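Local coordinates for protein predicted ATPase of the ABC class (PDB 5D6A) that binds the ATP analogue AMP-PNP and probably hydrolyses ATP, at residues Q189-Q200 and L243-V251. Numbering follows the deposited sequence.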
ATOM      1  N   GLN A 189      10.943   2.435  33.588  1.00 45.00           N
ATOM      2  CA  GLN A 189       9.983   1.748  34.454  1.00 45.09           C
ATOM      3  C   GLN A 189       8.727   1.312  33.715  1.00 43.37           C
ATOM      4  O   GLN A 189       8.215   0.223  33.957  1.00 43.52           O
ATOM      5  CB  GLN A 189       9.611   2.631  35.640  1.00 46.24           C
ATOM      6  CG  GLN A 189      10.747   2.825  36.625  1.00 47.76           C
ATOM      7  CD  GLN A 189      10.477   3.935  37.615  1.00 49.61           C
ATOM      8  OE1 GLN A 189       9.370   4.476  37.677  1.00 49.81           O
ATOM      9  NE2 GLN A 189      11.490   4.288  38.393  1.00 51.38           N
ATOM     10  N   VAL A 190       8.231   2.157  32.819  1.00 42.95           N
ATOM     11  CA  VAL A 190       7.038   1.818  32.049  1.00 42.55           C
ATOM     12  C   VAL A 190       7.329   0.638  31.130  1.00 41.89           C
ATOM     13  O   VAL A 190       6.484  -0.238  30.957  1.00 42.55           O
ATOM     14  CB  VAL A 190       6.512   3.020  31.237  1.00 42.20           C
ATOM     15  CG1 VAL A 190       5.378   2.598  30.315  1.00 41.39           C
ATOM     16  CG2 VAL A 190       6.043   4.124  32.174  1.00 43.55           C
ATOM     17  N   VAL A 191       8.525   0.611  30.551  1.00 42.56           N
ATOM     18  CA  VAL A 191       8.915  -0.489  29.666  1.00 42.04           C
ATOM     19  C   VAL A 191       9.095  -1.767  30.477  1.00 42.30           C
ATOM     20  O   VAL A 191       8.682  -2.843  30.046  1.00 42.59           O
ATOM     21  CB  VAL A 191      10.207  -0.177  28.887  1.00 42.16           C
ATOM     22  CG1 VAL A 191      10.618  -1.370  28.031  1.00 41.86           C
ATOM     23  CG2 VAL A 191      10.013   1.056  28.016  1.00 41.05           C
ATOM     24  N   GLU A 192       9.711  -1.639  31.650  1.00 43.34           N
ATOM     25  CA  GLU A 192       9.925  -2.786  32.530  1.00 44.90           C
ATOM     26  C   GLU A 192       8.572  -3.358  32.955  1.00 44.68           C
ATOM     27  O   GLU A 192       8.396  -4.576  33.020  1.00 44.30           O
ATOM     28  CB  GLU A 192      10.744  -2.384  33.759  1.00 47.06           C
ATOM     29  CG  GLU A 192      11.127  -3.547  34.665  1.00 48.94           C
ATOM     30  CD  GLU A 192      11.996  -3.123  35.835  1.00 51.41           C
ATOM     31  OE1 GLU A 192      11.866  -1.968  36.294  1.00 52.64           O
ATOM     32  OE2 GLU A 192      12.801  -3.950  36.312  1.00 53.40           O
ATOM     33  N   ASP A 193       7.624  -2.466  33.244  1.00 44.09           N
ATOM     34  CA  ASP A 193       6.280  -2.877  33.631  1.00 45.01           C
ATOM     35  C   ASP A 193       5.605  -3.614  32.479  1.00 44.30           C
ATOM     36  O   ASP A 193       4.945  -4.629  32.693  1.00 44.43           O
ATOM     37  CB  ASP A 193       5.432  -1.669  34.050  1.00 45.93           C
ATOM     38  CG  ASP A 193       5.871  -1.067  35.381  1.00 48.27           C
ATOM     39  OD1 ASP A 193       6.822  -1.589  36.008  1.00 49.80           O
ATOM     40  OD2 ASP A 193       5.247  -0.072  35.807  1.00 48.89           O
ATOM     41  N   GLN A 194       5.773  -3.101  31.262  1.00 43.83           N
ATOM     42  CA  GLN A 194       5.195  -3.739  30.077  1.00 43.36           C
ATOM     43  C   GLN A 194       5.703  -5.164  29.880  1.00 43.61           C
ATOM     44  O   GLN A 194       4.921  -6.064  29.572  1.00 43.64           O
ATOM     45  CB  GLN A 194       5.454  -2.899  28.829  1.00 42.96           C
ATOM     46  CG  GLN A 194       4.503  -1.725  28.707  1.00 43.38           C
ATOM     47  CD  GLN A 194       4.857  -0.783  27.577  1.00 42.78           C
ATOM     48  OE1 GLN A 194       4.141  -0.693  26.581  1.00 41.97           O
ATOM     49  NE2 GLN A 194       5.977  -0.090  27.716  1.00 43.61           N
ATOM     50  N   GLU A 195       7.004  -5.371  30.063  1.00 43.62           N
ATOM     51  CA  GLU A 195       7.574  -6.705  29.923  1.00 44.85           C
ATOM     52  C   GLU A 195       7.028  -7.607  31.024  1.00 45.21           C
ATOM     53  O   GLU A 195       6.608  -8.733  30.759  1.00 45.95           O
ATOM     54  CB  GLU A 195       9.103  -6.660  29.978  1.00 46.68           C
ATOM     55  CG  GLU A 195       9.780  -8.020  29.841  1.00 49.46           C
ATOM     56  CD  GLU A 195       9.461  -8.724  28.530  1.00 50.84           C
ATOM     57  OE1 GLU A 195       9.040  -8.051  27.561  1.00 49.78           O
ATOM     58  OE2 GLU A 195       9.648  -9.960  28.464  1.00 53.79           O
ATOM     59  N   ALA A 196       7.029  -7.094  32.254  1.00 45.22           N
ATOM     60  CA  ALA A 196       6.525  -7.831  33.413  1.00 46.16           C
ATOM     61  C   ALA A 196       5.068  -8.248  33.222  1.00 45.49           C
ATOM     62  O   ALA A 196       4.697  -9.367  33.549  1.00 46.31           O
ATOM     63  CB  ALA A 196       6.672  -6.996  34.676  1.00 46.92           C
ATOM     64  N   LEU A 197       4.251  -7.340  32.692  1.00 45.22           N
ATOM     65  CA  LEU A 197       2.839  -7.628  32.432  1.00 45.38           C
ATOM     66  C   LEU A 197       2.689  -8.653  31.311  1.00 45.40           C
ATOM     67  O   LEU A 197       1.794  -9.496  31.350  1.00 44.71           O
ATOM     68  CB  LEU A 197       2.079  -6.350  32.069  1.00 44.36           C
ATOM     69  CG  LEU A 197       1.960  -5.285  33.164  1.00 45.52           C
ATOM     70  CD1 LEU A 197       1.355  -4.009  32.601  1.00 44.71           C
ATOM     71  CD2 LEU A 197       1.145  -5.797  34.343  1.00 47.12           C
ATOM     72  N   ARG A 198       3.569  -8.575  30.312  1.00 45.96           N
ATOM     73  CA  ARG A 198       3.528  -9.513  29.192  1.00 47.25           C
ATOM     74  C   ARG A 198       3.915 -10.926  29.631  1.00 48.96           C
ATOM     75  O   ARG A 198       3.363 -11.901  29.127  1.00 48.83           O
ATOM     76  CB  ARG A 198       4.428  -9.041  28.036  1.00 46.71           C
ATOM     77  CG  ARG A 198       4.422  -9.986  26.838  1.00 47.67           C
ATOM     78  CD  ARG A 198       5.158  -9.445  25.619  1.00 47.35           C
ATOM     79  NE  ARG A 198       4.495  -8.279  25.025  1.00 46.67           N
ATOM     80  CZ  ARG A 198       4.809  -7.005  25.269  1.00 45.62           C
ATOM     81  NH1 ARG A 198       5.798  -6.688  26.101  1.00 46.02           N
ATOM     82  NH2 ARG A 198       4.130  -6.037  24.666  1.00 44.43           N
ATOM     83  N   GLU A 199       4.848 -11.031  30.576  1.00 51.32           N
ATOM     84  CA  GLU A 199       5.301 -12.339  31.063  1.00 54.05           C
ATOM     85  C   GLU A 199       4.259 -13.090  31.895  1.00 55.71           C
ATOM     86  O   GLU A 199       4.261 -14.321  31.921  1.00 57.97           O
ATOM     87  CB  GLU A 199       6.606 -12.206  31.859  1.00 55.27           C
ATOM     88  CG  GLU A 199       7.791 -11.776  31.006  1.00 56.01           C
ATOM     89  CD  GLU A 199       9.115 -11.772  31.752  1.00 57.85           C
ATOM     90  OE1 GLU A 199       9.186 -12.296  32.886  1.00 58.95           O
ATOM     91  OE2 GLU A 199      10.096 -11.251  31.183  1.00 57.86           O
ATOM     92  N   GLN A 200       3.366 -12.360  32.562  1.00 55.69           N
ATOM     93  CA  GLN A 200       2.346 -13.008  33.395  1.00 57.55           C
ATOM     94  C   GLN A 200       0.990 -13.170  32.698  1.00 57.51           C
ATOM     95  O   GLN A 200      -0.035 -13.344  33.359  1.00 59.34           O
ATOM     96  CB  GLN A 200       2.201 -12.292  34.747  1.00 57.80           C
ATOM     97  CG  GLN A 200       1.904 -10.808  34.672  1.00 55.95           C
ATOM     98  CD  GLN A 200       1.848 -10.164  36.045  1.00 56.47           C
ATOM     99  OE1 GLN A 200       1.287 -10.724  36.985  1.00 57.33           O
ATOM    100  NE2 GLN A 200       2.415  -8.971  36.160  1.00 56.06           N
ATOM    101  N   LEU A 243      -3.439  -7.236  37.141  1.00 51.38           N
ATOM    102  CA  LEU A 243      -2.054  -7.681  37.059  1.00 51.12           C
ATOM    103  C   LEU A 243      -1.186  -6.828  37.973  1.00 51.33           C
ATOM    104  O   LEU A 243      -1.660  -5.854  38.550  1.00 53.28           O
ATOM    105  CB  LEU A 243      -1.552  -7.587  35.620  1.00 50.14           C
ATOM    106  CG  LEU A 243      -2.369  -8.358  34.579  1.00 49.47           C
ATOM    107  CD1 LEU A 243      -1.770  -8.165  33.192  1.00 47.74           C
ATOM    108  CD2 LEU A 243      -2.443  -9.836  34.930  1.00 50.02           C
ATOM    109  N   HIS A 244       0.086  -7.194  38.096  1.00 50.60           N
ATOM    110  CA  HIS A 244       1.006  -6.466  38.963  1.00 51.26           C
ATOM    111  C   HIS A 244       2.304  -6.109  38.256  1.00 49.75           C
ATOM    112  O   HIS A 244       2.976  -6.975  37.708  1.00 49.80           O
ATOM    113  CB  HIS A 244       1.321  -7.300  40.208  1.00 53.27           C
ATOM    114  CG  HIS A 244       2.231  -6.617  41.182  1.00 55.05           C
ATOM    115  ND1 HIS A 244       3.601  -6.774  41.158  1.00 55.64           N
ATOM    116  CD2 HIS A 244       1.969  -5.772  42.207  1.00 56.39           C
ATOM    117  CE1 HIS A 244       4.142  -6.057  42.128  1.00 56.68           C
ATOM    118  NE2 HIS A 244       3.173  -5.440  42.779  1.00 57.19           N
ATOM    119  N   ALA A 245       2.646  -4.826  38.274  1.00 49.45           N
ATOM    120  CA  ALA A 245       3.886  -4.348  37.680  1.00 48.88           C
ATOM    121  C   ALA A 245       4.837  -3.948  38.808  1.00 50.54           C
ATOM    122  O   ALA A 245       4.396  -3.424  39.835  1.00 52.23           O
ATOM    123  CB  ALA A 245       3.616  -3.173  36.760  1.00 48.25           C
ATOM    124  N   PRO A 246       6.145  -4.183  38.621  1.00 50.55           N
ATOM    125  CA  PRO A 246       7.126  -3.878  39.669  1.00 52.44           C
ATOM    126  C   PRO A 246       7.230  -2.404  40.059  1.00 53.24           C
ATOM    127  O   PRO A 246       7.605  -2.098  41.190  1.00 55.38           O
ATOM    128  CB  PRO A 246       8.452  -4.371  39.070  1.00 52.34           C
ATOM    129  CG  PRO A 246       8.230  -4.407  37.599  1.00 50.96           C
ATOM    130  CD  PRO A 246       6.778  -4.725  37.407  1.00 50.02           C
ATOM    131  N   ASN A 247       6.892  -1.504  39.143  1.00 52.44           N
ATOM    132  CA  ASN A 247       6.996  -0.072  39.416  1.00 53.07           C
ATOM    133  C   ASN A 247       5.657   0.589  39.707  1.00 53.08           C
ATOM    134  O   ASN A 247       5.505   1.254  40.727  1.00 54.39           O
ATOM    135  CB  ASN A 247       7.695   0.615  38.251  1.00 52.00           C
ATOM    136  CG  ASN A 247       9.094   0.077  38.031  1.00 53.18           C
ATOM    137  OD1 ASN A 247       9.898   0.024  38.964  1.00 55.64           O
ATOM    138  ND2 ASN A 247       9.396  -0.321  36.800  1.00 51.57           N
ATOM    139  N   ARG A 248       4.689   0.405  38.816  1.00 52.30           N
ATOM    140  CA  ARG A 248       3.369   1.006  38.999  1.00 53.32           C
ATOM    141  C   ARG A 248       2.556   0.291  40.081  1.00 55.24           C
ATOM    142  O   ARG A 248       1.715   0.911  40.742  1.00 56.22           O
ATOM    143  CB  ARG A 248       2.594   1.023  37.677  1.00 52.36           C
ATOM    144  CG  ARG A 248       1.195   1.601  37.806  1.00 53.41           C
ATOM    145  CD  ARG A 248       0.505   1.758  36.464  1.00 52.49           C
ATOM    146  NE  ARG A 248      -0.888   2.163  36.640  1.00 53.53           N
ATOM    147  CZ  ARG A 248      -1.745   2.387  35.647  1.00 54.40           C
ATOM    148  NH1 ARG A 248      -1.362   2.252  34.381  1.00 53.81           N
ATOM    149  NH2 ARG A 248      -2.994   2.753  35.922  1.00 55.09           N
ATOM    150  N   GLY A 249       2.814  -1.004  40.260  1.00 54.94           N
ATOM    151  CA  GLY A 249       2.100  -1.801  41.252  1.00 55.64           C
ATOM    152  C   GLY A 249       0.928  -2.518  40.615  1.00 54.80           C
ATOM    153  O   GLY A 249       1.032  -3.009  39.489  1.00 53.84           O
ATOM    154  N   TYR A 250      -0.193  -2.574  41.326  1.00 55.59           N
ATOM    155  CA  TYR A 250      -1.387  -3.244  40.818  1.00 55.10           C
ATOM    156  C   TYR A 250      -2.092  -2.419  39.737  1.00 54.65           C
ATOM    157  O   TYR A 250      -2.316  -1.221  39.910  1.00 55.33           O
ATOM    158  CB  TYR A 250      -2.360  -3.547  41.959  1.00 55.83           C
ATOM    159  CG  TYR A 250      -1.789  -4.465  43.018  1.00 56.82           C
ATOM    160  CD1 TYR A 250      -1.834  -5.850  42.865  1.00 56.42           C
ATOM    161  CD2 TYR A 250      -1.206  -3.952  44.172  1.00 57.80           C
ATOM    162  CE1 TYR A 250      -1.313  -6.695  43.830  1.00 57.15           C
ATOM    163  CE2 TYR A 250      -0.681  -4.789  45.142  1.00 58.86           C
ATOM    164  CZ  TYR A 250      -0.738  -6.158  44.967  1.00 58.61           C
ATOM    165  OH  TYR A 250      -0.222  -6.990  45.929  1.00 59.31           O
ATOM    166  N   VAL A 251      -2.427  -3.071  38.625  1.00 54.01           N
ATOM    167  CA  VAL A 251      -3.130  -2.421  37.516  1.00 53.49           C
ATOM    168  C   VAL A 251      -4.337  -3.259  37.104  1.00 52.66           C
ATOM    169  O   VAL A 251      -4.200  -4.433  36.753  1.00 51.11           O
ATOM    170  CB  VAL A 251      -2.214  -2.190  36.288  1.00 53.28           C
ATOM    171  CG1 VAL A 251      -1.075  -1.249  36.646  1.00 54.15           C
ATOM    172  CG2 VAL A 251      -1.670  -3.504  35.742  1.00 53.28           C
TER
HETATM  173  O   HOH W   1      13.021  -0.553  38.736  1.00 46.42           O
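Asp193 reaches from helix 181-199 into the turn of the beta-hairpin formed by strands 240-245 and 249-257. Its two carboxylate oxygens take successive backbone amides of the turn. Asp193 OD1 accepts from Asn247 N at 3.1 Å. Asp193 OD2 accepts from Arg248 N. Both amides come on the syn sides, somewhat out of the carboxylate plane. CG of Asp193 lies beside its own backbone N (chi1 -71°), which carries the carboxylate across the methyl of Ala245. Pro246 CD packs at 3.6 Å on Ala196 CB.

The side chain of Asn247 answers in the other direction. Asn247 ND2 donates to the main-chain Gln189 O and, at 3.0 Å, to Glu192 OE1, with an N-H...O angle of 162°. Both acceptors lie close to its amide plane, so the amide rotation is well defined. A third bond from ND2, to Asp193 OD1, is weak. Gln189 O also keeps its helical bond from Asp193 N, which arrives from the opposite face of the carbonyl. A water donates to both Glu192 OE1 and Asn247 OD1. Ser91 bonds the other oxygen of Glu192.

Farther along the helix the contact turns apolar. Leu197 CD2 packs at 3.5 Å on Leu243 CB and meets Val251 CG2 tip to tip. Phe209 of the adjoining strand 206-211 touches both Leu243 and Val251. At the end of 189-200, Gln200 NE2 donates to His244 O, which lies in the plane of the Gln200 amide.

Helix 189-199 and strand 243-245 run roughly antiparallel, with 145° between their directions. Within the P-loop domain, the contact joins helix 181-199 to a hairpin of the four-stranded antiparallel sheet. Two backbone amides facing one buried carboxylate would probably stabilise its negative charge and tie the hairpin turn to the helix.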